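Local coordinates for protein galectin-1 (Bufo arenarum, PDB 1A78) that binds beta-galactosides as a homodimeric lectin and may regulate cell differentiation and apoptosis, at residues Ser2-Lys13 with Ser117-Phe128; Ile24-Val33 with His45-His53. All blocks are in the same frame, centred on the assembly; numbering follows the deposited sequence.

Contact 1: residues Ser2-Lys13 with Ser117-Phe128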
loop_
_atom_site.group_PDB
_atom_site.type_symbol
_atom_site.label_atom_id
_atom_site.label_comp_id
_atom_site.label_asym_id
_atom_site.label_seq_id
_atom_site.Cartn_x
_atom_site.Cartn_y
_atom_site.Cartn_z
ATOM N N SER A 2 -6.475 16.343 -5.696
ATOM C CA SER A 2 -5.335 15.422 -5.851
ATOM C C SER A 2 -4.598 15.137 -4.534
ATOM O O SER A 2 -3.874 15.980 -3.993
ATOM C CB SER A 2 -4.352 15.812 -6.978
ATOM O OG SER A 2 -3.436 16.821 -6.598
ATOM N N ALA A 3 -4.886 13.962 -3.986
ATOM C CA ALA A 3 -4.284 13.481 -2.747
ATOM C C ALA A 3 -3.638 12.142 -3.124
ATOM O O ALA A 3 -2.513 12.128 -3.663
ATOM C CB ALA A 3 -5.360 13.283 -1.672
ATOM N N GLY A 4 -4.358 11.034 -2.901
ATOM C CA GLY A 4 -3.816 9.734 -3.259
ATOM C C GLY A 4 -4.057 8.565 -2.330
ATOM O O GLY A 4 -4.972 8.559 -1.510
ATOM N N VAL A 5 -3.191 7.576 -2.475
ATOM C CA VAL A 5 -3.235 6.340 -1.717
ATOM C C VAL A 5 -3.082 6.518 -0.227
ATOM O O VAL A 5 -2.292 7.354 0.214
ATOM C CB VAL A 5 -2.143 5.368 -2.237
ATOM C CG1 VAL A 5 -1.913 4.213 -1.290
ATOM C CG2 VAL A 5 -2.562 4.830 -3.590
ATOM N N ALA A 6 -3.857 5.736 0.531
ATOM C CA ALA A 6 -3.798 5.713 1.988
ATOM C C ALA A 6 -3.673 4.250 2.392
ATOM O O ALA A 6 -4.495 3.430 1.975
ATOM C CB ALA A 6 -5.031 6.294 2.576
ATOM N N VAL A 7 -2.649 3.925 3.184
ATOM C CA VAL A 7 -2.383 2.560 3.627
ATOM C C VAL A 7 -2.646 2.519 5.100
ATOM O O VAL A 7 -2.183 3.397 5.817
ATOM C CB VAL A 7 -0.887 2.159 3.409
ATOM C CG1 VAL A 7 -0.565 0.896 4.138
ATOM C CG2 VAL A 7 -0.560 2.000 1.946
ATOM N N THR A 8 -3.371 1.506 5.564
ATOM C CA THR A 8 -3.654 1.379 6.980
ATOM C C THR A 8 -3.115 0.047 7.429
ATOM O O THR A 8 -2.944 -0.822 6.600
ATOM C CB THR A 8 -5.132 1.463 7.227
ATOM O OG1 THR A 8 -5.675 2.468 6.356
ATOM C CG2 THR A 8 -5.395 1.866 8.668
ATOM N N ASN A 9 -2.827 -0.117 8.719
ATOM C CA ASN A 9 -2.248 -1.367 9.232
ATOM C C ASN A 9 -0.818 -1.579 8.703
ATOM O O ASN A 9 -0.383 -2.714 8.545
ATOM C CB ASN A 9 -3.069 -2.586 8.798
ATOM C CG ASN A 9 -4.072 -3.024 9.820
ATOM O OD1 ASN A 9 -3.771 -3.135 11.016
ATOM N ND2 ASN A 9 -5.279 -3.331 9.350
ATOM N N LEU A 10 -0.109 -0.501 8.383
ATOM C CA LEU A 10 1.257 -0.605 7.869
ATOM C C LEU A 10 2.183 -1.284 8.885
ATOM O O LEU A 10 3.179 -1.889 8.509
ATOM C CB LEU A 10 1.800 0.796 7.518
ATOM C CG LEU A 10 3.211 0.982 6.924
ATOM C CD1 LEU A 10 3.240 0.478 5.506
ATOM C CD2 LEU A 10 3.625 2.451 6.933
ATOM N N ASN A 11 1.853 -1.166 10.167
ATOM C CA ASN A 11 2.644 -1.729 11.268
ATOM C C ASN A 11 4.150 -1.541 11.186
ATOM O O ASN A 11 4.909 -2.499 11.301
ATOM C CB ASN A 11 2.318 -3.212 11.495
ATOM C CG ASN A 11 2.892 -3.743 12.809
ATOM O OD1 ASN A 11 2.469 -3.323 13.895
ATOM N ND2 ASN A 11 3.874 -4.645 12.720
ATOM N N LEU A 12 4.594 -0.307 11.007
ATOM C CA LEU A 12 6.026 -0.046 10.938
ATOM C C LEU A 12 6.521 0.087 12.368
ATOM O O LEU A 12 6.075 0.961 13.090
ATOM C CB LEU A 12 6.310 1.230 10.131
ATOM C CG LEU A 12 7.744 1.512 9.660
ATOM C CD1 LEU A 12 8.198 0.484 8.619
ATOM C CD2 LEU A 12 7.812 2.901 9.064
ATOM N N LYS A 13 7.388 -0.827 12.795
ATOM C CA LYS A 13 7.932 -0.826 14.154
ATOM C C LYS A 13 9.325 -0.267 14.062
ATOM O O LYS A 13 9.899 -0.228 12.970
ATOM C CB LYS A 13 7.990 -2.253 14.713
ATOM C CG LYS A 13 6.647 -2.995 14.694
ATOM C CD LYS A 13 6.758 -4.350 15.354
ATOM C CE LYS A 13 5.381 -4.964 15.641
ATOM N NZ LYS A 13 4.544 -4.144 16.589
ATOM N N SER A 117 4.107 1.137 17.140
ATOM C CA SER A 117 4.257 0.883 15.718
ATOM C C SER A 117 3.496 1.990 15.014
ATOM O O SER A 117 2.633 2.614 15.616
ATOM C CB SER A 117 3.685 -0.475 15.312
ATOM O OG SER A 117 2.289 -0.433 15.100
ATOM N N ILE A 118 3.797 2.215 13.737
ATOM C CA ILE A 118 3.147 3.240 12.919
ATOM C C ILE A 118 2.080 2.605 11.998
ATOM O O ILE A 118 2.400 1.992 10.975
ATOM C CB ILE A 118 4.195 4.011 12.074
ATOM C CG1 ILE A 118 5.176 4.713 13.001
ATOM C CG2 ILE A 118 3.508 5.022 11.168
ATOM C CD1 ILE A 118 6.288 5.392 12.259
ATOM N N PRO A 119 0.797 2.837 12.309
ATOM C CA PRO A 119 -0.352 2.309 11.573
ATOM C C PRO A 119 -0.715 2.850 10.224
ATOM O O PRO A 119 -1.180 2.085 9.381
ATOM C CB PRO A 119 -1.527 2.591 12.509
ATOM C CG PRO A 119 -0.913 2.954 13.847
ATOM C CD PRO A 119 0.351 3.643 13.460
ATOM N N PHE A 120 -0.456 4.137 9.987
ATOM C CA PHE A 120 -0.928 4.812 8.773
ATOM C C PHE A 120 0.060 5.517 7.875
ATOM O O PHE A 120 0.980 6.175 8.345
ATOM C CB PHE A 120 -1.996 5.823 9.253
ATOM C CG PHE A 120 -2.632 6.652 8.167
ATOM C CD1 PHE A 120 -3.728 6.171 7.459
ATOM C CD2 PHE A 120 -2.199 7.951 7.926
ATOM C CE1 PHE A 120 -4.393 6.965 6.539
ATOM C CE2 PHE A 120 -2.858 8.748 7.012
ATOM C CZ PHE A 120 -3.965 8.256 6.316
ATOM N N LEU A 121 -0.254 5.518 6.589
ATOM C CA LEU A 121 0.571 6.175 5.572
ATOM C C LEU A 121 -0.340 6.685 4.461
ATOM O O LEU A 121 -1.248 5.983 4.056
ATOM C CB LEU A 121 1.589 5.160 4.986
ATOM C CG LEU A 121 2.569 5.290 3.792
ATOM C CD1 LEU A 121 1.909 5.762 2.505
ATOM C CD2 LEU A 121 3.745 6.144 4.137
ATOM N N SER A 122 -0.103 7.896 3.971
ATOM C CA SER A 122 -0.881 8.422 2.855
ATOM C C SER A 122 0.001 9.336 2.016
ATOM O O SER A 122 0.998 9.879 2.516
ATOM C CB SER A 122 -2.099 9.191 3.335
ATOM O OG SER A 122 -1.728 10.217 4.234
ATOM N N LEU A 123 -0.355 9.478 0.743
ATOM C CA LEU A 123 0.368 10.319 -0.198
ATOM C C LEU A 123 -0.586 11.394 -0.686
ATOM O O LEU A 123 -1.798 11.192 -0.734
ATOM C CB LEU A 123 0.838 9.498 -1.411
ATOM C CG LEU A 123 1.687 8.242 -1.163
ATOM C CD1 LEU A 123 2.014 7.559 -2.485
ATOM C CD2 LEU A 123 2.960 8.589 -0.416
ATOM N N GLU A 124 -0.053 12.547 -1.041
ATOM C CA GLU A 124 -0.890 13.611 -1.553
ATOM C C GLU A 124 -0.213 14.192 -2.788
ATOM O O GLU A 124 0.950 14.599 -2.727
ATOM C CB GLU A 124 -1.053 14.730 -0.529
ATOM C CG GLU A 124 -1.541 14.351 0.865
ATOM C CD GLU A 124 -1.464 15.553 1.824
ATOM O OE1 GLU A 124 -1.243 16.692 1.334
ATOM O OE2 GLU A 124 -1.608 15.374 3.062
ATOM N N GLY A 125 -0.925 14.212 -3.907
ATOM C CA GLY A 125 -0.370 14.791 -5.112
ATOM C C GLY A 125 0.868 14.128 -5.678
ATOM O O GLY A 125 1.724 14.787 -6.272
ATOM N N LEU A 126 0.923 12.812 -5.553
ATOM C CA LEU A 126 2.042 12.023 -6.042
ATOM C C LEU A 126 1.414 10.724 -6.552
ATOM O O LEU A 126 0.587 10.116 -5.863
ATOM C CB LEU A 126 2.981 11.743 -4.872
ATOM C CG LEU A 126 4.283 11.024 -5.142
ATOM C CD1 LEU A 126 5.200 11.883 -5.979
ATOM C CD2 LEU A 126 4.918 10.671 -3.827
ATOM N N ALA A 127 1.724 10.351 -7.789
ATOM C CA ALA A 127 1.177 9.120 -8.360
ATOM C C ALA A 127 1.921 7.908 -7.810
ATOM O O ALA A 127 3.121 7.775 -7.995
ATOM C CB ALA A 127 1.251 9.144 -9.896
ATOM N N PHE A 128 1.191 7.051 -7.111
ATOM C CA PHE A 128 1.715 5.833 -6.511
ATOM C C PHE A 128 2.182 4.791 -7.537
ATOM O O PHE A 128 1.558 4.584 -8.568
ATOM C CB PHE A 128 0.607 5.244 -5.627
ATOM C CG PHE A 128 0.875 3.853 -5.126
ATOM C CD1 PHE A 128 1.700 3.641 -4.035
ATOM C CD2 PHE A 128 0.282 2.756 -5.745
ATOM C CE1 PHE A 128 1.933 2.363 -3.567
ATOM C CE2 PHE A 128 0.508 1.476 -5.289
ATOM C CZ PHE A 128 1.332 1.275 -4.200
HETATM O O HOH W 1 -1.504 8.342 -4.796
#
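Val7 and Leu121 face each other as an antiparallel hydrogen-bonded pair, each backbone N bonded to the other's O, and Val7 CB lies 4.2 Å from Leu121 CB on the buried side of the sheet. Leu10 reaches the same spot: with CG anti to the backbone N (chi1 -179°), its CD2 branch packs at 3.9 Å on Leu121 CB. Branched aliphatic residues suit this interior layer. On the reverse side, Ala6 and Ser122 form a non-hydrogen-bonded pair, and Ala6 CB comes within 4.1 Å of Phe120 CE1, a side chain small enough to pack against the aromatic ring.

The pairing is interrupted near Ile118, which both Asn11 and Leu12 face: a G1 beta bulge. Asparagine suits the first position because it tolerates the left-handed backbone (phi 44°) needed there. Its OD1 accepts a hydrogen bond from Ser117 OG at 3.1 Å, the donor standing 38° above the amide plane. Within the bulge, Ile118 N donates to Leu12 O at 2.7 Å, and Leu12 N to Ile118 O.

At the other end Leu123 N donates to Val5 O at 2.9 Å, and Val5 CG2 rests on Phe128 CB at 3.8 Å. A water extends the link, accepting from Val5 N and donating to Leu126 O. Gly4 has backbone angles that would jam a CB against the preceding carbonyl, and Leu123 O would crowd it too.

Further out, Glu124 OE2 and Ser122 OG both bond to Asn34 ND2 of strand 30-35, which flanks strand 118-124 on the side away from strand 6-12. Leu10 and Leu12 pack across the sandwich on strand 127-133. Strand 6-12 is the edge of this chain's sheet, and its Ala6, Val7 and Thr8 pair antiparallel with a strand of the second subunit, carrying the sheet across the dimer.

Contact 2: residues Ile24-Val33 with His45-His53. With YIO (1-thio-beta-D-galactopyranose), chain C; GAL (beta-D-galactopyranose), chain B.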
loop_
_atom_site.group_PDB
_atom_site.type_symbol
_atom_site.label_atom_id
_atom_site.label_comp_id
_atom_site.label_asym_id
_atom_site.label_seq_id
_atom_site.Cartn_x
_atom_site.Cartn_y
_atom_site.Cartn_z
ATOM N N ILE A 24 5.854 12.252 -10.053
ATOM C CA ILE A 24 5.575 13.654 -9.794
ATOM C C ILE A 24 4.990 14.238 -11.063
ATOM O O ILE A 24 5.552 14.061 -12.148
ATOM C CB ILE A 24 6.868 14.461 -9.518
ATOM C CG1 ILE A 24 7.601 13.942 -8.284
ATOM C CG2 ILE A 24 6.538 15.936 -9.339
ATOM C CD1 ILE A 24 8.803 14.799 -7.919
ATOM N N PRO A 25 3.817 14.877 -10.962
ATOM C CA PRO A 25 3.203 15.486 -12.154
ATOM C C PRO A 25 4.116 16.623 -12.715
ATOM O O PRO A 25 4.923 17.226 -11.989
ATOM C CB PRO A 25 1.879 16.024 -11.606
ATOM C CG PRO A 25 1.564 15.041 -10.487
ATOM C CD PRO A 25 2.886 14.869 -9.816
ATOM N N PRO A 26 3.988 16.933 -14.014
ATOM C CA PRO A 26 4.805 17.984 -14.644
ATOM C C PRO A 26 4.456 19.379 -14.130
ATOM O O PRO A 26 5.263 20.301 -14.202
ATOM C CB PRO A 26 4.465 17.831 -16.122
ATOM C CG PRO A 26 2.992 17.460 -16.071
ATOM C CD PRO A 26 2.948 16.437 -14.941
ATOM N N ASP A 27 3.230 19.536 -13.651
ATOM C CA ASP A 27 2.783 20.805 -13.116
ATOM C C ASP A 27 2.375 20.507 -11.693
ATOM O O ASP A 27 1.187 20.439 -11.381
ATOM C CB ASP A 27 1.596 21.346 -13.932
ATOM C CG ASP A 27 2.032 21.963 -15.270
ATOM O OD1 ASP A 27 2.912 22.862 -15.257
ATOM O OD2 ASP A 27 1.500 21.543 -16.330
ATOM N N CYS A 28 3.371 20.258 -10.851
ATOM C CA CYS A 28 3.136 19.927 -9.455
ATOM C C CYS A 28 3.696 21.034 -8.586
ATOM O O CYS A 28 4.876 21.344 -8.649
ATOM C CB CYS A 28 3.820 18.595 -9.114
ATOM S SG CYS A 28 3.609 18.017 -7.397
ATOM N N LYS A 29 2.839 21.639 -7.784
ATOM C CA LYS A 29 3.243 22.724 -6.901
ATOM C C LYS A 29 4.013 22.154 -5.712
ATOM O O LYS A 29 4.955 22.757 -5.222
ATOM C CB LYS A 29 2.012 23.515 -6.444
ATOM C CG LYS A 29 1.003 22.713 -5.551
ATOM C CD LYS A 29 -0.381 22.386 -6.221
ATOM C CE LYS A 29 -0.251 21.458 -7.459
ATOM N NZ LYS A 29 0.563 20.201 -7.225
ATOM N N GLY A 30 3.621 20.961 -5.279
ATOM C CA GLY A 30 4.276 20.287 -4.170
ATOM C C GLY A 30 3.573 18.965 -3.880
ATOM O O GLY A 30 2.435 18.765 -4.337
ATOM N N PHE A 31 4.241 18.047 -3.182
ATOM C CA PHE A 31 3.614 16.768 -2.826
ATOM C C PHE A 31 4.004 16.431 -1.402
ATOM O O PHE A 31 4.955 17.028 -0.848
ATOM C CB PHE A 31 3.996 15.631 -3.790
ATOM C CG PHE A 31 5.416 15.181 -3.666
ATOM C CD1 PHE A 31 5.768 14.194 -2.746
ATOM C CD2 PHE A 31 6.401 15.731 -4.478
ATOM C CE1 PHE A 31 7.073 13.760 -2.636
ATOM C CE2 PHE A 31 7.710 15.302 -4.380
ATOM C CZ PHE A 31 8.055 14.315 -3.460
ATOM N N ALA A 32 3.271 15.486 -0.807
ATOM C CA ALA A 32 3.499 15.075 0.571
ATOM C C ALA A 32 3.389 13.576 0.772
ATOM O O ALA A 32 2.808 12.870 -0.038
ATOM C CB ALA A 32 2.508 15.795 1.507
ATOM N N VAL A 33 4.008 13.114 1.843
ATOM C CA VAL A 33 3.975 11.726 2.271
ATOM C C VAL A 33 3.736 11.837 3.771
ATOM O O VAL A 33 4.499 12.509 4.467
ATOM C CB VAL A 33 5.312 10.999 2.008
ATOM C CG1 VAL A 33 5.294 9.610 2.669
ATOM C CG2 VAL A 33 5.537 10.869 0.490
ATOM N N HIS A 45 4.902 14.661 8.584
ATOM C CA HIS A 45 4.288 15.188 7.360
ATOM C C HIS A 45 5.511 15.721 6.586
ATOM O O HIS A 45 6.159 16.694 7.009
ATOM C CB HIS A 45 3.297 16.330 7.628
ATOM C CG HIS A 45 2.921 17.119 6.398
ATOM N ND1 HIS A 45 1.936 16.719 5.515
ATOM C CD2 HIS A 45 3.383 18.302 5.919
ATOM C CE1 HIS A 45 1.809 17.610 4.547
ATOM N NE2 HIS A 45 2.675 18.582 4.767
ATOM N N PHE A 46 5.850 15.016 5.509
ATOM C CA PHE A 46 6.980 15.316 4.641
ATOM C C PHE A 46 6.442 16.029 3.402
ATOM O O PHE A 46 5.906 15.394 2.506
ATOM C CB PHE A 46 7.640 13.988 4.275
ATOM C CG PHE A 46 8.737 14.104 3.287
ATOM C CD1 PHE A 46 8.465 14.065 1.928
ATOM C CD2 PHE A 46 10.042 14.273 3.711
ATOM C CE1 PHE A 46 9.475 14.201 1.008
ATOM C CE2 PHE A 46 11.073 14.407 2.795
ATOM C CZ PHE A 46 10.792 14.375 1.443
ATOM N N ASN A 47 6.627 17.339 3.315
ATOM C CA ASN A 47 6.086 18.098 2.196
ATOM C C ASN A 47 7.162 18.750 1.301
ATOM O O ASN A 47 7.860 19.670 1.736
ATOM C CB ASN A 47 5.138 19.146 2.793
ATOM C CG ASN A 47 4.345 19.918 1.755
ATOM O OD1 ASN A 47 3.712 20.909 2.104
ATOM N ND2 ASN A 47 4.326 19.462 0.498
ATOM N N ALA A 48 7.315 18.254 0.073
ATOM C CA ALA A 48 8.292 18.807 -0.865
ATOM C C ALA A 48 7.579 19.885 -1.673
ATOM O O ALA A 48 6.736 19.583 -2.526
ATOM C CB ALA A 48 8.841 17.724 -1.790
ATOM N N ARG A 49 7.936 21.141 -1.415
ATOM C CA ARG A 49 7.331 22.293 -2.070
ATOM C C ARG A 49 8.078 22.867 -3.261
ATOM O O ARG A 49 9.087 23.527 -3.107
ATOM C CB ARG A 49 7.100 23.396 -1.030
ATOM C CG ARG A 49 6.196 22.952 0.116
ATOM C CD ARG A 49 5.929 24.049 1.133
ATOM N NE ARG A 49 4.963 23.619 2.142
ATOM C CZ ARG A 49 4.542 24.358 3.169
ATOM N NH1 ARG A 49 4.991 25.598 3.350
ATOM N NH2 ARG A 49 3.695 23.840 4.043
ATOM N N PHE A 50 7.581 22.598 -4.457
ATOM C CA PHE A 50 8.190 23.144 -5.665
ATOM C C PHE A 50 7.961 24.660 -5.664
ATOM O O PHE A 50 8.890 25.448 -5.799
ATOM C CB PHE A 50 7.552 22.532 -6.912
ATOM C CG PHE A 50 7.985 21.138 -7.169
ATOM C CD1 PHE A 50 9.163 20.887 -7.864
ATOM C CD2 PHE A 50 7.251 20.065 -6.665
ATOM C CE1 PHE A 50 9.616 19.575 -8.053
ATOM C CE2 PHE A 50 7.688 18.750 -6.846
ATOM C CZ PHE A 50 8.878 18.506 -7.542
ATOM N N ASP A 51 6.716 25.055 -5.467
ATOM C CA ASP A 51 6.366 26.446 -5.420
ATOM C C ASP A 51 5.069 26.489 -4.638
ATOM O O ASP A 51 3.999 26.369 -5.214
ATOM C CB ASP A 51 6.164 26.944 -6.842
ATOM C CG ASP A 51 6.003 28.442 -6.916
ATOM O OD1 ASP A 51 6.183 29.113 -5.873
ATOM O OD2 ASP A 51 5.706 28.945 -8.021
ATOM N N LEU A 52 5.161 26.629 -3.322
ATOM C CA LEU A 52 3.971 26.645 -2.488
ATOM C C LEU A 52 4.115 27.485 -1.211
ATOM O O LEU A 52 5.039 27.283 -0.426
ATOM C CB LEU A 52 3.590 25.206 -2.134
ATOM C CG LEU A 52 2.265 24.930 -1.418
ATOM C CD1 LEU A 52 1.117 25.084 -2.423
ATOM C CD2 LEU A 52 2.295 23.520 -0.819
ATOM N N HIS A 53 3.164 28.404 -0.992
ATOM C CA HIS A 53 3.154 29.286 0.188
ATOM C C HIS A 53 4.427 30.095 0.373
ATOM O O HIS A 53 4.841 30.310 1.510
ATOM C CB HIS A 53 2.942 28.491 1.468
ATOM C CG HIS A 53 1.711 27.657 1.453
ATOM N ND1 HIS A 53 0.561 28.044 0.800
ATOM C CD2 HIS A 53 1.464 26.428 1.963
ATOM C CE1 HIS A 53 -0.339 27.085 0.902
ATOM N NE2 HIS A 53 0.185 26.093 1.601
HETATM C C1 YIO C . 0.804 24.354 6.161
HETATM C C2 YIO C . 0.275 23.491 5.044
HETATM C C3 YIO C . 0.086 22.068 5.531
HETATM C C4 YIO C . 1.421 21.550 5.988
HETATM C C5 YIO C . 1.975 22.470 7.076
HETATM C C6 YIO C . 3.368 22.087 7.501
HETATM O O2 YIO C . -0.959 24.005 4.595
HETATM O O3 YIO C . -0.384 21.266 4.464
HETATM O O4 YIO C . 2.302 21.492 4.878
HETATM O O5 YIO C . 2.047 23.838 6.630
HETATM O O6 YIO C . 3.665 22.683 8.754
HETATM S S1 YIO C . 1.251 25.917 5.360
HETATM C C1 GAL B . 1.896 26.792 6.827
HETATM C C2 GAL B . 3.239 27.460 6.483
HETATM C C3 GAL B . 3.850 28.111 7.729
HETATM C C4 GAL B . 2.839 29.076 8.365
HETATM C C5 GAL B . 1.565 28.318 8.670
HETATM C C6 GAL B . 0.537 29.256 9.253
HETATM O O2 GAL B . 4.152 26.513 5.956
HETATM O O3 GAL B . 5.029 28.812 7.364
HETATM O O4 GAL B . 2.528 30.132 7.461
HETATM O O5 GAL B . 1.019 27.765 7.437
HETATM O O6 GAL B . -0.746 28.670 9.237
#
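Asn47 and Phe31 meet in the antiparallel hairpin of strands 30-35 and 41-49, part of the galectin beta-sandwich whose sugar-binding face carries His45, Asn47 and Arg49. Asn47 turns its amide edge-on to the neighbouring strand: ND2 donates to Phe31 O at 2.9 Å, within the amide's own plane but well above the plane of the carbonyl, which also takes Ala48 N. OD1 accepts from Arg49 NE at 3.0 Å along a nearly straight bond (172°); it lies in the guanidinium plane, whereas NE stands well above the Asn47 amide plane. An asparagine suits this place because one end grips the backbone while the other orients the arginine.

Arg49, extended from CG to NE, presents its guanidinium edge to the bound digalactoside. NH2 donates to O4 of the thiogalactose at 2.9 Å, and NH1 to O2 of the second galactose; Asp55 pairs with NH1 and would balance the charge. His45 NE2 adds a weak bond to the same O4, and Asn34 holds its ND1. O4 is the axial hydroxyl that distinguishes galactose from glucose. Ala32 CB lies 3.6 Å from His45 CE1.

The opposite face of the hairpin is apolar. Ala48 CB sits over a face of the Phe31 ring, 4.0 Å from its centroid in a CH-pi contact, while Phe50 approaches that ring at its edge, CE2 being 4.0 Å from Phe31 CD2. Ile24 comes from the direction opposite to Phe50 and touches the rim of its ring, CD1 to CZ 3.7 Å. At Gly30 a CB would clash with Ala48 O, so glycine allows the strands to close. Where 45-53 turns its corner at Phe50 and Asp51, Lys29 O receives Asp51 N at 2.9 Å (N-H...O angle 166°) and a weak bond from Phe50 N.

How the contacts relate
The centres of contacts 1 and 2 lie about 16 Å apart, both on the same six-stranded antiparallel sheet, though 117-128 also runs on into strand 127-133 of the other sheet. Strands 118-124 and 30-35 are neighbours. Along the chain 2-13 comes first, then 24-33 and 45-53, and 117-128 near the end, so the local hairpin of contact 2 falls between the two distant partners of contact 1. They meet directly: Glu124 N lies 3.0 Å from Ala32 O, a probable hydrogen bond, and Leu123 CD2 packs on Val33 CG2 at 3.6 Å. The sheet runs continuously from the dimer edge at contact 1 to the galactoside site at contact 2.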